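Local coordinates for DSBA-like thioredoxin domain-containing protein (Pseudomonas aeruginosa PAO1, PDB 5HFI) that probably reduces disulfide bonds in the cytosol as a DsbA-like oxidoreductase of the thioredoxin superfamily, and binds glutathione, at residues 9-14 with 38-43; 70-75 with 198-203; 74-79 with 123-128; 98-103 with 155-160. All blocks are in the same frame, centred on the assembly; numbering follows the deposited sequence.

Overall arrangement
The chain illustrates how a thioredoxin sheet and a helical insertion, as in the DsbA family, pack together around a glutathione site. Interaction 1 is the parallel strand pair inside the sheet. It touches interaction 4, a helix contact in the insertion, through Tyr-13, which packs on Thr-99 and Val-102, and Leu-40, which packs on Val-102; the two centres are 14 Å apart. Interactions 2 and 3 start from the same piece of chain, sharing Gly-74 and Gln-75, and both come near bound glutathione: the side chain of Leu-200 lies about 4 Å from it and that of Tyr-124 about 7 Å. Interaction 4 is away from this site, its centre 29 Å from that of interaction 2.

Interaction 1: 9-14 with 38-43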
loop_
_atom_site.group_PDB
_atom_site.type_symbol
_atom_site.label_atom_id
_atom_site.label_comp_id
_atom_site.label_asym_id
_atom_site.label_seq_id
_atom_site.Cartn_x
_atom_site.Cartn_y
_atom_site.Cartn_z
ATOM N N LEU A 9 -10.724 5.290 -9.695
ATOM C CA LEU A 9 -10.243 3.969 -9.317
ATOM C C LEU A 9 -9.951 3.963 -7.823
ATOM O O LEU A 9 -9.056 4.676 -7.357
ATOM C CB LEU A 9 -8.989 3.591 -10.105
ATOM C CG LEU A 9 -8.394 2.229 -9.740
ATOM C CD1 LEU A 9 -9.320 1.104 -10.184
ATOM C CD2 LEU A 9 -7.008 2.060 -10.341
ATOM N N HIS A 10 -10.710 3.167 -7.078
ATOM C CA HIS A 10 -10.498 3.028 -5.647
ATOM C C HIS A 10 -9.587 1.838 -5.389
ATOM O O HIS A 10 -9.804 0.753 -5.939
ATOM C CB HIS A 10 -11.830 2.851 -4.918
ATOM C CG HIS A 10 -12.764 4.011 -5.079
ATOM N ND1 HIS A 10 -12.808 5.060 -4.185
ATOM C CD2 HIS A 10 -13.696 4.286 -6.023
ATOM C CE1 HIS A 10 -13.719 5.933 -4.574
ATOM N NE2 HIS A 10 -14.275 5.487 -5.685
ATOM N N TYR A 11 -8.564 2.044 -4.563
ATOM C CA TYR A 11 -7.582 1.011 -4.245
ATOM C C TYR A 11 -7.612 0.756 -2.744
ATOM O O TYR A 11 -7.198 1.613 -1.955
ATOM C CB TYR A 11 -6.184 1.422 -4.709
ATOM C CG TYR A 11 -5.093 0.419 -4.384
ATOM C CD1 TYR A 11 -3.819 0.842 -4.034
ATOM C CD2 TYR A 11 -5.337 -0.949 -4.430
ATOM C CE1 TYR A 11 -2.815 -0.064 -3.740
ATOM C CE2 TYR A 11 -4.337 -1.864 -4.135
ATOM C CZ TYR A 11 -3.079 -1.412 -3.790
ATOM O OH TYR A 11 -2.079 -2.309 -3.494
ATOM N N LEU A 12 -8.117 -0.413 -2.355
ATOM C CA LEU A 12 -8.076 -0.869 -0.970
ATOM C C LEU A 12 -6.798 -1.672 -0.762
ATOM O O LEU A 12 -6.595 -2.705 -1.410
ATOM C CB LEU A 12 -9.305 -1.715 -0.644
ATOM C CG LEU A 12 -10.611 -0.963 -0.385
ATOM C CD1 LEU A 12 -11.807 -1.842 -0.711
ATOM C CD2 LEU A 12 -10.663 -0.503 1.066
ATOM N N TYR A 13 -5.946 -1.206 0.149
ATOM C CA TYR A 13 -4.605 -1.744 0.305
ATOM C C TYR A 13 -4.278 -1.894 1.783
ATOM O O TYR A 13 -4.994 -1.403 2.661
ATOM C CB TYR A 13 -3.562 -0.828 -0.347
ATOM C CG TYR A 13 -3.346 0.438 0.454
ATOM C CD1 TYR A 13 -2.299 0.538 1.365
ATOM C CD2 TYR A 13 -4.204 1.521 0.325
ATOM C CE1 TYR A 13 -2.109 1.676 2.115
ATOM C CE2 TYR A 13 -4.018 2.671 1.067
ATOM C CZ TYR A 13 -2.968 2.740 1.963
ATOM O OH TYR A 13 -2.776 3.876 2.709
ATOM N N ASP A 14 -3.156 -2.568 2.047
ATOM C CA ASP A 14 -2.506 -2.483 3.340
ATOM C C ASP A 14 -1.006 -2.529 3.100
ATOM O O ASP A 14 -0.535 -3.380 2.323
ATOM C CB ASP A 14 -2.905 -3.598 4.297
ATOM C CG ASP A 14 -2.376 -3.370 5.688
ATOM O OD1 ASP A 14 -1.253 -3.836 5.984
ATOM O OD2 ASP A 14 -3.071 -2.684 6.469
ATOM N N VAL A 38 -7.388 8.342 -8.875
ATOM C CA VAL A 38 -7.043 7.175 -8.067
ATOM C C VAL A 38 -7.109 7.569 -6.595
ATOM O O VAL A 38 -6.414 8.500 -6.168
ATOM C CB VAL A 38 -5.653 6.623 -8.422
ATOM C CG1 VAL A 38 -5.279 5.492 -7.475
ATOM C CG2 VAL A 38 -5.623 6.141 -9.862
ATOM N N ARG A 39 -7.935 6.861 -5.825
ATOM C CA ARG A 39 -8.097 7.089 -4.392
ATOM C C ARG A 39 -7.557 5.893 -3.622
ATOM O O ARG A 39 -7.866 4.743 -3.955
ATOM C CB ARG A 39 -9.565 7.295 -4.020
ATOM C CG ARG A 39 -10.319 8.251 -4.908
ATOM C CD ARG A 39 -10.211 9.685 -4.440
ATOM N NE ARG A 39 -11.136 10.537 -5.180
ATOM C CZ ARG A 39 -12.324 10.917 -4.725
ATOM N NH1 ARG A 39 -12.734 10.523 -3.527
ATOM N NH2 ARG A 39 -13.104 11.690 -5.467
ATOM N N LEU A 40 -6.777 6.164 -2.579
ATOM C CA LEU A 40 -6.213 5.120 -1.734
ATOM C C LEU A 40 -7.062 4.933 -0.483
ATOM O O LEU A 40 -7.483 5.907 0.147
ATOM C CB LEU A 40 -4.770 5.451 -1.339
ATOM C CG LEU A 40 -3.630 4.968 -2.246
ATOM C CD1 LEU A 40 -3.890 5.247 -3.714
ATOM C CD2 LEU A 40 -2.311 5.593 -1.820
ATOM N N HIS A 41 -7.306 3.673 -0.127
ATOM C CA HIS A 41 -8.076 3.321 1.068
ATOM C C HIS A 41 -7.301 2.277 1.860
ATOM O O HIS A 41 -7.289 1.098 1.491
ATOM C CB HIS A 41 -9.457 2.791 0.707
ATOM C CG HIS A 41 -10.228 3.672 -0.220
ATOM N ND1 HIS A 41 -11.107 4.636 0.228
ATOM C CD2 HIS A 41 -10.275 3.719 -1.573
ATOM C CE1 HIS A 41 -11.652 5.247 -0.810
ATOM N NE2 HIS A 41 -11.162 4.711 -1.912
ATOM N N GLY A 42 -6.672 2.703 2.954
ATOM C CA GLY A 42 -5.976 1.767 3.820
ATOM C C GLY A 42 -6.958 1.033 4.715
ATOM O O GLY A 42 -7.773 1.654 5.404
ATOM N N GLY A 43 -6.877 -0.298 4.709
ATOM C CA GLY A 43 -7.829 -1.120 5.430
ATOM C C GLY A 43 -7.440 -1.519 6.834
ATOM O O GLY A 43 -8.284 -2.031 7.575
#
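Leu-9 to Tyr-13 and Val-38 to Gly-42 run as neighbouring parallel strands, 4.7 Å apart at closest approach, with directions 23° apart. Leu-9 O opens the series by accepting from Arg-39 N; Tyr-11 and Tyr-13 then each bond through both N and O. Tyr-11 N reaches Arg-39 O at 2.9 Å and Tyr-11 O takes His-41 N at 2.8 Å, so the residue brackets Leu-40; Tyr-13 N and O likewise bracket Gly-42, bonding to His-41 O and Gly-43 N. Leu-12 turns its backbone to Thr-182 of the next strand.

On the face of His-10 and His-41, ND1 of His-10 and NE2 of His-41 share a hydrogen bond of 2.8 Å. The imidazoles meet rim to rim with planes 33° apart. His-10 NE2 also bonds to Glu-186, whose carboxylate may polarise the pair. Leu-12 CD2 packs on His-41 CB at 3.5 Å, beneath helix 159-174.

The other face carries Tyr-13, its CG wedged between the backbone N and the carbonyl carbon (chi1 73°). From there the ring reaches across the neighbouring strand, and Gly-42 CA sits over its face, 3.8 Å from the ring centroid. Leu-40 CB touches Tyr-13 CE2, also at 3.8 Å. With helices 18-22 and 24-30 in the chain between the strands, this is the beta-alpha-beta crossover that opens the thioredoxin fold.

Interaction 2: 70-75 with 198-203; sequences AQLTGQ and RYLGQP
Leu-72 and Leu-200 meet beside a flat group they share, Trp-19, whose side chain both touch. The other ring nearby, that of Tyr-199, takes no part across the contact: Arg-198 CG lies over one of its faces, offset toward the rim, and Trp-206 meets it edge-to-face. Two turns are brought together here. An ST turn at Thr-73 ends helix 64-73 of the DsbA-type helical insertion, and a type II beta turn from Tyr-199 to Gln-202 follows helix 196-199.

The touching is light and carries no hydrogen bond from one segment to the other. Leu-72 approaches with its branches, CD2 coming to 4.4 Å from Leu-200 CB. Thr-73 offers its methyl, with CG2 4.2 Å from Leu-200 CD2 and 4.0 Å from Gly-201 N. The backbones come closest where Leu-72 O lies 3.8 Å from CA of Gly-201, which has positive phi (78°); Thr-73 CA is 3.9 Å from that atom. Since Leu-200 also lies beside glutathione, the contact borders the ligand site.

The hydroxyl of Thr-73 is engaged within its own helix end. Placed between the backbone N and the carbonyl carbon (chi1 65°), OG1 bonds to Ile-69 O and accepts from Gln-75 N at 3.2 Å.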
loop_
_atom_site.group_PDB
_atom_site.type_symbol
_atom_site.label_atom_id
_atom_site.label_comp_id
_atom_site.label_asym_id
_atom_site.label_seq_id
_atom_site.Cartn_x
_atom_site.Cartn_y
_atom_site.Cartn_z
ATOM N N ALA A 70 6.964 -12.987 -5.965
ATOM C CA ALA A 70 8.071 -12.636 -6.848
ATOM C C ALA A 70 7.985 -13.392 -8.168
ATOM O O ALA A 70 8.219 -12.817 -9.238
ATOM C CB ALA A 70 9.405 -12.911 -6.154
ATOM N N GLN A 71 7.641 -14.682 -8.112
ATOM C CA GLN A 71 7.490 -15.467 -9.334
ATOM C C GLN A 71 6.375 -14.915 -10.214
ATOM O O GLN A 71 6.515 -14.850 -11.440
ATOM C CB GLN A 71 7.213 -16.931 -8.987
ATOM C CG GLN A 71 8.366 -17.659 -8.312
ATOM C CD GLN A 71 8.041 -19.111 -8.008
ATOM O OE1 GLN A 71 6.998 -19.417 -7.428
ATOM N NE2 GLN A 71 8.936 -20.013 -8.395
ATOM N N LEU A 72 5.262 -14.504 -9.606
ATOM C CA LEU A 72 4.102 -14.077 -10.380
ATOM C C LEU A 72 4.251 -12.652 -10.901
ATOM O O LEU A 72 3.866 -12.364 -12.040
ATOM C CB LEU A 72 2.836 -14.191 -9.530
ATOM C CG LEU A 72 1.494 -13.843 -10.185
ATOM C CD1 LEU A 72 1.369 -14.442 -11.581
ATOM C CD2 LEU A 72 0.340 -14.273 -9.303
ATOM N N THR A 73 4.798 -11.748 -10.090
ATOM C CA THR A 73 4.806 -10.327 -10.412
ATOM C C THR A 73 6.178 -9.782 -10.781
ATOM O O THR A 73 6.257 -8.653 -11.278
ATOM C CB THR A 73 4.261 -9.509 -9.232
ATOM O OG1 THR A 73 5.145 -9.636 -8.109
ATOM C CG2 THR A 73 2.882 -10.006 -8.837
ATOM N N GLY A 74 7.250 -10.532 -10.546
ATOM C CA GLY A 74 8.580 -9.990 -10.737
ATOM C C GLY A 74 9.008 -8.970 -9.706
ATOM O O GLY A 74 10.079 -8.375 -9.855
ATOM N N GLN A 75 8.209 -8.749 -8.667
ATOM C CA GLN A 75 8.570 -7.776 -7.649
ATOM C C GLN A 75 9.756 -8.286 -6.832
ATOM O O GLN A 75 9.811 -9.471 -6.487
ATOM C CB GLN A 75 7.381 -7.489 -6.734
ATOM C CG GLN A 75 6.340 -6.547 -7.337
ATOM C CD GLN A 75 6.823 -5.108 -7.413
ATOM O OE1 GLN A 75 6.554 -4.305 -6.519
ATOM N NE2 GLN A 75 7.527 -4.772 -8.487
ATOM N N ARG A 198 -6.296 -11.126 -12.429
ATOM C CA ARG A 198 -6.050 -11.250 -13.861
ATOM C C ARG A 198 -4.851 -10.418 -14.301
ATOM O O ARG A 198 -4.147 -10.793 -15.246
ATOM C CB ARG A 198 -7.301 -10.835 -14.640
ATOM C CG ARG A 198 -7.111 -10.751 -16.143
ATOM C CD ARG A 198 -6.656 -12.090 -16.678
ATOM N NE ARG A 198 -7.662 -13.120 -16.468
ATOM C CZ ARG A 198 -8.301 -13.740 -17.452
ATOM N NH1 ARG A 198 -8.032 -13.426 -18.714
ATOM N NH2 ARG A 198 -9.209 -14.668 -17.179
ATOM N N TYR A 199 -4.596 -9.296 -13.635
ATOM C CA TYR A 199 -3.599 -8.345 -14.099
ATOM C C TYR A 199 -2.324 -8.340 -13.273
ATOM O O TYR A 199 -1.399 -7.590 -13.603
ATOM C CB TYR A 199 -4.208 -6.939 -14.143
ATOM C CG TYR A 199 -5.257 -6.821 -15.216
ATOM C CD1 TYR A 199 -6.610 -6.931 -14.909
ATOM C CD2 TYR A 199 -4.891 -6.640 -16.543
ATOM C CE1 TYR A 199 -7.568 -6.841 -15.894
ATOM C CE2 TYR A 199 -5.839 -6.549 -17.533
ATOM C CZ TYR A 199 -7.174 -6.650 -17.204
ATOM O OH TYR A 199 -8.114 -6.561 -18.197
ATOM N N LEU A 200 -2.240 -9.153 -12.221
ATOM C CA LEU A 200 -0.999 -9.250 -11.466
ATOM C C LEU A 200 0.135 -9.674 -12.389
ATOM O O LEU A 200 0.014 -10.649 -13.137
ATOM C CB LEU A 200 -1.151 -10.240 -10.312
ATOM C CG LEU A 200 -1.887 -9.692 -9.089
ATOM C CD1 LEU A 200 -2.184 -10.804 -8.092
ATOM C CD2 LEU A 200 -1.080 -8.575 -8.434
ATOM N N GLY A 201 1.229 -8.919 -12.356
ATOM C CA GLY A 201 2.334 -9.159 -13.256
ATOM C C GLY A 201 2.129 -8.659 -14.666
ATOM O O GLY A 201 2.982 -8.911 -15.524
ATOM N N GLN A 202 1.030 -7.956 -14.942
ATOM C CA GLN A 202 0.725 -7.447 -16.281
ATOM C C GLN A 202 0.347 -5.970 -16.213
ATOM O O GLN A 202 -0.782 -5.592 -16.547
ATOM C CB GLN A 202 -0.400 -8.260 -16.925
ATOM C CG GLN A 202 -0.172 -9.766 -16.945
ATOM C CD GLN A 202 0.910 -10.184 -17.923
ATOM O OE1 GLN A 202 1.355 -9.390 -18.754
ATOM N NE2 GLN A 202 1.340 -11.437 -17.829
ATOM N N PRO A 203 1.277 -5.101 -15.800
ATOM C CA PRO A 203 0.930 -3.674 -15.680
ATOM C C PRO A 203 0.543 -3.020 -16.996
ATOM O O PRO A 203 -0.290 -2.105 -16.998
ATOM C CB PRO A 203 2.208 -3.050 -15.098
ATOM C CG PRO A 203 3.295 -4.003 -15.458
ATOM C CD PRO A 203 2.675 -5.361 -15.411
#

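Interaction 3: 74-79 with 123-128; sequences GQPFGK and HYVEGR
Tyr-124 and Val-125 carry the contact for segment 123-128, against Pro-76, Phe-77 and Gly-78. The segment leads out of helix 112-124 in the helical insertion of the DsbA-like fold, and it meets the linker that leads into helix 79-85. His-123, first in line, does not touch segment 74-79, but its CD2 sits 3.4 Å above the plane of Tyr-124, over the centre.

Tyr-124 then touches with both ring and backbone. Its side chain lies alongside that of Phe-77, both pointing the same way, and Tyr-124 CD1 comes to 3.4 Å from Phe-77 CE1. The ring planes stand at 83°, in an oblique pairing. Tyr-21, from helix 18-22, which begins at the CxxC motif of Cys-17 and Cys-20, stacks on Tyr-124 and meets Phe-77 edge-to-face, which makes an aromatic cluster about 6 Å from Cys-17, measured between the side chains of Tyr-124 and Cys-17. The Tyr-124 carbonyl O accepts from Gly-78 N at 2.9 Å; the bond is nearly straight (175°) and lies in the carbonyl plane. Gly-78 is the N-cap residue of helix 79-85, so the bond ties the Tyr-124 carbonyl to the start of that helix.

Val-125 follows. Its CG2, anti to the carbonyl carbon, comes 3.7 Å from Pro-76 O and 4.2 Å from Pro-76 CG, and the two side chains cross obliquely. Its own carbonyl O meets Gly-78 CA in a CA-H...O contact of 3.5 Å. Beyond, Gly-127 turns the chain with positive phi, and its N makes a weak hydrogen bond to His-123 O at 3.2 Å.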
loop_
_atom_site.group_PDB
_atom_site.type_symbol
_atom_site.label_atom_id
_atom_site.label_comp_id
_atom_site.label_asym_id
_atom_site.label_seq_id
_atom_site.Cartn_x
_atom_site.Cartn_y
_atom_site.Cartn_z
ATOM N N GLY A 74 7.250 -10.532 -10.546
ATOM C CA GLY A 74 8.580 -9.990 -10.737
ATOM C C GLY A 74 9.008 -8.970 -9.706
ATOM O O GLY A 74 10.079 -8.375 -9.855
ATOM N N GLN A 75 8.209 -8.749 -8.667
ATOM C CA GLN A 75 8.570 -7.776 -7.649
ATOM C C GLN A 75 9.756 -8.286 -6.832
ATOM O O GLN A 75 9.811 -9.471 -6.487
ATOM C CB GLN A 75 7.381 -7.489 -6.734
ATOM C CG GLN A 75 6.340 -6.547 -7.337
ATOM C CD GLN A 75 6.823 -5.108 -7.413
ATOM O OE1 GLN A 75 6.554 -4.305 -6.519
ATOM N NE2 GLN A 75 7.527 -4.772 -8.487
ATOM N N PRO A 76 10.721 -7.425 -6.517
ATOM C CA PRO A 76 11.932 -7.874 -5.827
ATOM C C PRO A 76 11.798 -7.890 -4.313
ATOM O O PRO A 76 11.126 -7.058 -3.700
ATOM C CB PRO A 76 12.970 -6.831 -6.261
ATOM C CG PRO A 76 12.168 -5.582 -6.411
ATOM C CD PRO A 76 10.815 -6.014 -6.936
ATOM N N PHE A 77 12.480 -8.860 -3.708
ATOM C CA PHE A 77 12.575 -8.980 -2.261
ATOM C C PHE A 77 14.049 -9.041 -1.885
ATOM O O PHE A 77 14.814 -9.797 -2.492
ATOM C CB PHE A 77 11.828 -10.220 -1.756
ATOM C CG PHE A 77 10.337 -10.168 -1.973
ATOM C CD1 PHE A 77 9.484 -9.820 -0.939
ATOM C CD2 PHE A 77 9.789 -10.472 -3.211
ATOM C CE1 PHE A 77 8.115 -9.773 -1.131
ATOM C CE2 PHE A 77 8.421 -10.423 -3.412
ATOM C CZ PHE A 77 7.583 -10.074 -2.369
ATOM N N GLY A 78 14.446 -8.240 -0.894
ATOM C CA GLY A 78 15.843 -8.063 -0.567
ATOM C C GLY A 78 16.333 -8.965 0.551
ATOM O O GLY A 78 15.558 -9.463 1.364
ATOM N N LYS A 79 17.655 -9.159 0.581
ATOM C CA LYS A 79 18.261 -9.994 1.616
ATOM C C LYS A 79 18.088 -9.388 3.003
ATOM O O LYS A 79 17.969 -10.126 3.988
ATOM C CB LYS A 79 19.744 -10.215 1.315
ATOM C CG LYS A 79 20.577 -8.939 1.288
ATOM C CD LYS A 79 22.053 -9.245 1.090
ATOM C CE LYS A 79 22.875 -7.968 1.006
ATOM N NZ LYS A 79 22.521 -7.153 -0.189
ATOM N N HIS A 123 10.360 -1.740 3.276
ATOM C CA HIS A 123 10.062 -2.977 3.980
ATOM C C HIS A 123 10.590 -4.226 3.238
ATOM O O HIS A 123 11.436 -4.895 3.760
ATOM C CB HIS A 123 8.568 -3.089 4.158
ATOM C CG HIS A 123 8.097 -4.302 4.894
ATOM N ND1 HIS A 123 8.129 -4.400 6.261
ATOM C CD2 HIS A 123 7.485 -5.418 4.457
ATOM C CE1 HIS A 123 7.590 -5.537 6.627
ATOM N NE2 HIS A 123 7.204 -6.180 5.550
ATOM N N TYR A 124 10.157 -4.423 1.980
ATOM C CA TYR A 124 10.436 -5.675 1.282
ATOM C C TYR A 124 11.825 -5.716 0.655
ATOM O O TYR A 124 12.389 -6.803 0.486
ATOM C CB TYR A 124 9.374 -5.910 0.207
ATOM C CG TYR A 124 8.005 -6.196 0.771
ATOM C CD1 TYR A 124 7.725 -7.422 1.363
ATOM C CD2 TYR A 124 6.998 -5.237 0.724
ATOM C CE1 TYR A 124 6.481 -7.691 1.881
ATOM C CE2 TYR A 124 5.748 -5.495 1.244
ATOM C CZ TYR A 124 5.498 -6.727 1.820
ATOM O OH TYR A 124 4.262 -7.010 2.344
ATOM N N VAL A 125 12.384 -4.571 0.288
ATOM C CA VAL A 125 13.707 -4.516 -0.323
ATOM C C VAL A 125 14.780 -4.178 0.700
ATOM O O VAL A 125 15.801 -4.859 0.789
ATOM C CB VAL A 125 13.709 -3.510 -1.496
ATOM C CG1 VAL A 125 15.117 -3.334 -2.039
ATOM C CG2 VAL A 125 12.761 -3.975 -2.587
ATOM N N GLU A 126 14.555 -3.136 1.495
ATOM C CA GLU A 126 15.570 -2.627 2.407
ATOM C C GLU A 126 15.494 -3.232 3.803
ATOM O O GLU A 126 16.439 -3.065 4.582
ATOM C CB GLU A 126 15.460 -1.102 2.508
ATOM C CG GLU A 126 15.848 -0.378 1.229
ATOM C CD GLU A 126 15.318 1.048 1.173
ATOM O OE1 GLU A 126 14.864 1.468 0.085
ATOM O OE2 GLU A 126 15.353 1.740 2.215
ATOM N N GLY A 127 14.408 -3.921 4.140
ATOM C CA GLY A 127 14.282 -4.505 5.462
ATOM C C GLY A 127 14.188 -3.492 6.579
ATOM O O GLY A 127 14.622 -3.774 7.702
ATOM N N ARG A 128 13.643 -2.311 6.300
ATOM C CA ARG A 128 13.479 -1.289 7.321
ATOM C C ARG A 128 12.250 -1.579 8.178
ATOM O O ARG A 128 11.358 -2.342 7.798
ATOM C CB ARG A 128 13.350 0.095 6.685
ATOM C CG ARG A 128 14.420 0.417 5.660
ATOM C CD ARG A 128 15.796 0.434 6.291
ATOM N NE ARG A 128 15.842 1.279 7.481
ATOM C CZ ARG A 128 15.966 2.603 7.455
ATOM N NH1 ARG A 128 16.054 3.241 6.295
ATOM N NH2 ARG A 128 16.002 3.287 8.590
#

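Interaction 4: 98-103 with 155-160; sequences PTAAVL and ACSGEP
Ala-100 and Leu-103, one helical turn apart, present the apolar surface on which Cys-156 packs. Cys-156 CB lies 4.5 Å from Ala-100 CB and closer, 3.8 Å, to the carbonyl O of the same alanine. Its sulfur goes to the other residue: with SG anti to the carbonyl carbon (chi1 -72°), it rests 4.1 Å from Leu-103 CB and 4.0 Å from Leu-103 C. The small side chain of Ala-100 is consistent with the close approach of the backbones, its CA standing 5.2 Å from that of Ser-157. At the far end of Leu-103, CD1 lies 4.2 Å from Pro-160 O.

Both segments belong to the helical insertion characteristic of DsbA-like proteins: helix 96-109, whose Thr-99 and Val-102 touch Tyr-13 of the thioredoxin sheet, and the break at Gly-158, N-cap of helix 159-174, where helix 149-157 gives way to it. Leu-103 also packs on Leu-161 and His-164 of that longer helix, and Ala-100 on Phe-153.

No hydrogen bond joins the two segments. Ser-157 nonetheless comes close with a polar atom, OG lying 3.5 Å from Ala-100 CB; that hydroxyl is bonded one turn back in its own helix, to Phe-153 O.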
loop_
_atom_site.group_PDB
_atom_site.type_symbol
_atom_site.label_atom_id
_atom_site.label_comp_id
_atom_site.label_asym_id
_atom_site.label_seq_id
_atom_site.Cartn_x
_atom_site.Cartn_y
_atom_site.Cartn_z
ATOM N N PRO A 98 2.533 3.037 9.075
ATOM C CA PRO A 98 2.743 3.270 7.636
ATOM C C PRO A 98 1.516 3.824 6.939
ATOM O O PRO A 98 1.654 4.608 5.992
ATOM C CB PRO A 98 3.112 1.884 7.087
ATOM C CG PRO A 98 2.755 0.929 8.129
ATOM C CD PRO A 98 2.850 1.641 9.429
ATOM N N THR A 99 0.313 3.425 7.356
ATOM C CA THR A 99 -0.878 4.002 6.743
ATOM C C THR A 99 -0.992 5.487 7.065
ATOM O O THR A 99 -1.327 6.293 6.189
ATOM C CB THR A 99 -2.133 3.251 7.189
ATOM O OG1 THR A 99 -1.996 1.860 6.871
ATOM C CG2 THR A 99 -3.362 3.801 6.473
ATOM N N ALA A 100 -0.705 5.871 8.313
ATOM C CA ALA A 100 -0.697 7.288 8.664
ATOM C C ALA A 100 0.313 8.065 7.828
ATOM O O ALA A 100 0.064 9.224 7.472
ATOM C CB ALA A 100 -0.401 7.464 10.155
ATOM N N ALA A 101 1.450 7.448 7.500
ATOM C CA ALA A 101 2.433 8.114 6.650
ATOM C C ALA A 101 1.881 8.346 5.249
ATOM O O ALA A 101 2.135 9.392 4.640
ATOM C CB ALA A 101 3.721 7.291 6.593
ATOM N N VAL A 102 1.123 7.382 4.723
ATOM C CA VAL A 102 0.491 7.558 3.418
ATOM C C VAL A 102 -0.530 8.689 3.481
ATOM O O VAL A 102 -0.580 9.557 2.601
ATOM C CB VAL A 102 -0.158 6.239 2.956
ATOM C CG1 VAL A 102 -1.054 6.473 1.754
ATOM C CG2 VAL A 102 0.913 5.189 2.656
ATOM N N LEU A 103 -1.361 8.691 4.527
ATOM C CA LEU A 103 -2.322 9.774 4.716
ATOM C C LEU A 103 -1.625 11.124 4.800
ATOM O O LEU A 103 -2.072 12.101 4.186
ATOM C CB LEU A 103 -3.147 9.531 5.980
ATOM C CG LEU A 103 -4.245 8.471 5.913
ATOM C CD1 LEU A 103 -4.945 8.359 7.259
ATOM C CD2 LEU A 103 -5.237 8.814 4.818
ATOM N N ALA A 155 -0.250 14.187 13.369
ATOM C CA ALA A 155 -1.665 14.544 13.323
ATOM C C ALA A 155 -2.497 13.446 12.670
ATOM O O ALA A 155 -3.583 13.110 13.156
ATOM C CB ALA A 155 -1.849 15.867 12.582
ATOM N N CYS A 156 -2.008 12.873 11.568
ATOM C CA CYS A 156 -2.760 11.830 10.881
ATOM C C CYS A 156 -2.835 10.540 11.685
ATOM O O CYS A 156 -3.755 9.745 11.464
ATOM C CB CYS A 156 -2.141 11.543 9.510
ATOM S SG CYS A 156 -2.416 12.844 8.279
ATOM N N SER A 157 -1.894 10.315 12.606
ATOM C CA SER A 157 -1.857 9.066 13.359
ATOM C C SER A 157 -3.020 8.933 14.328
ATOM O O SER A 157 -3.360 7.812 14.722
ATOM C CB SER A 157 -0.537 8.953 14.128
ATOM O OG SER A 157 0.568 8.867 13.245
ATOM N N GLY A 158 -3.637 10.039 14.719
ATOM C CA GLY A 158 -4.702 9.967 15.691
ATOM C C GLY A 158 -6.058 9.695 15.081
ATOM O O GLY A 158 -6.284 8.662 14.441
ATOM N N GLU A 159 -6.967 10.643 15.277
ATOM C CA GLU A 159 -8.350 10.452 14.858
ATOM C C GLU A 159 -8.529 10.401 13.341
ATOM O O GLU A 159 -9.441 9.692 12.885
ATOM C CB GLU A 159 -9.201 11.557 15.495
ATOM C CG GLU A 159 -9.591 11.263 16.941
ATOM C CD GLU A 159 -10.480 10.045 17.097
ATOM O OE1 GLU A 159 -11.437 9.893 16.309
ATOM O OE2 GLU A 159 -10.207 9.226 17.996
ATOM N N PRO A 160 -7.732 11.105 12.516
ATOM C CA PRO A 160 -7.832 10.878 11.060
ATOM C C PRO A 160 -7.612 9.432 10.646
ATOM O O PRO A 160 -8.319 8.933 9.763
ATOM C CB PRO A 160 -6.741 11.797 10.493
ATOM C CG PRO A 160 -6.639 12.895 11.480
ATOM C CD PRO A 160 -6.876 12.269 12.819
#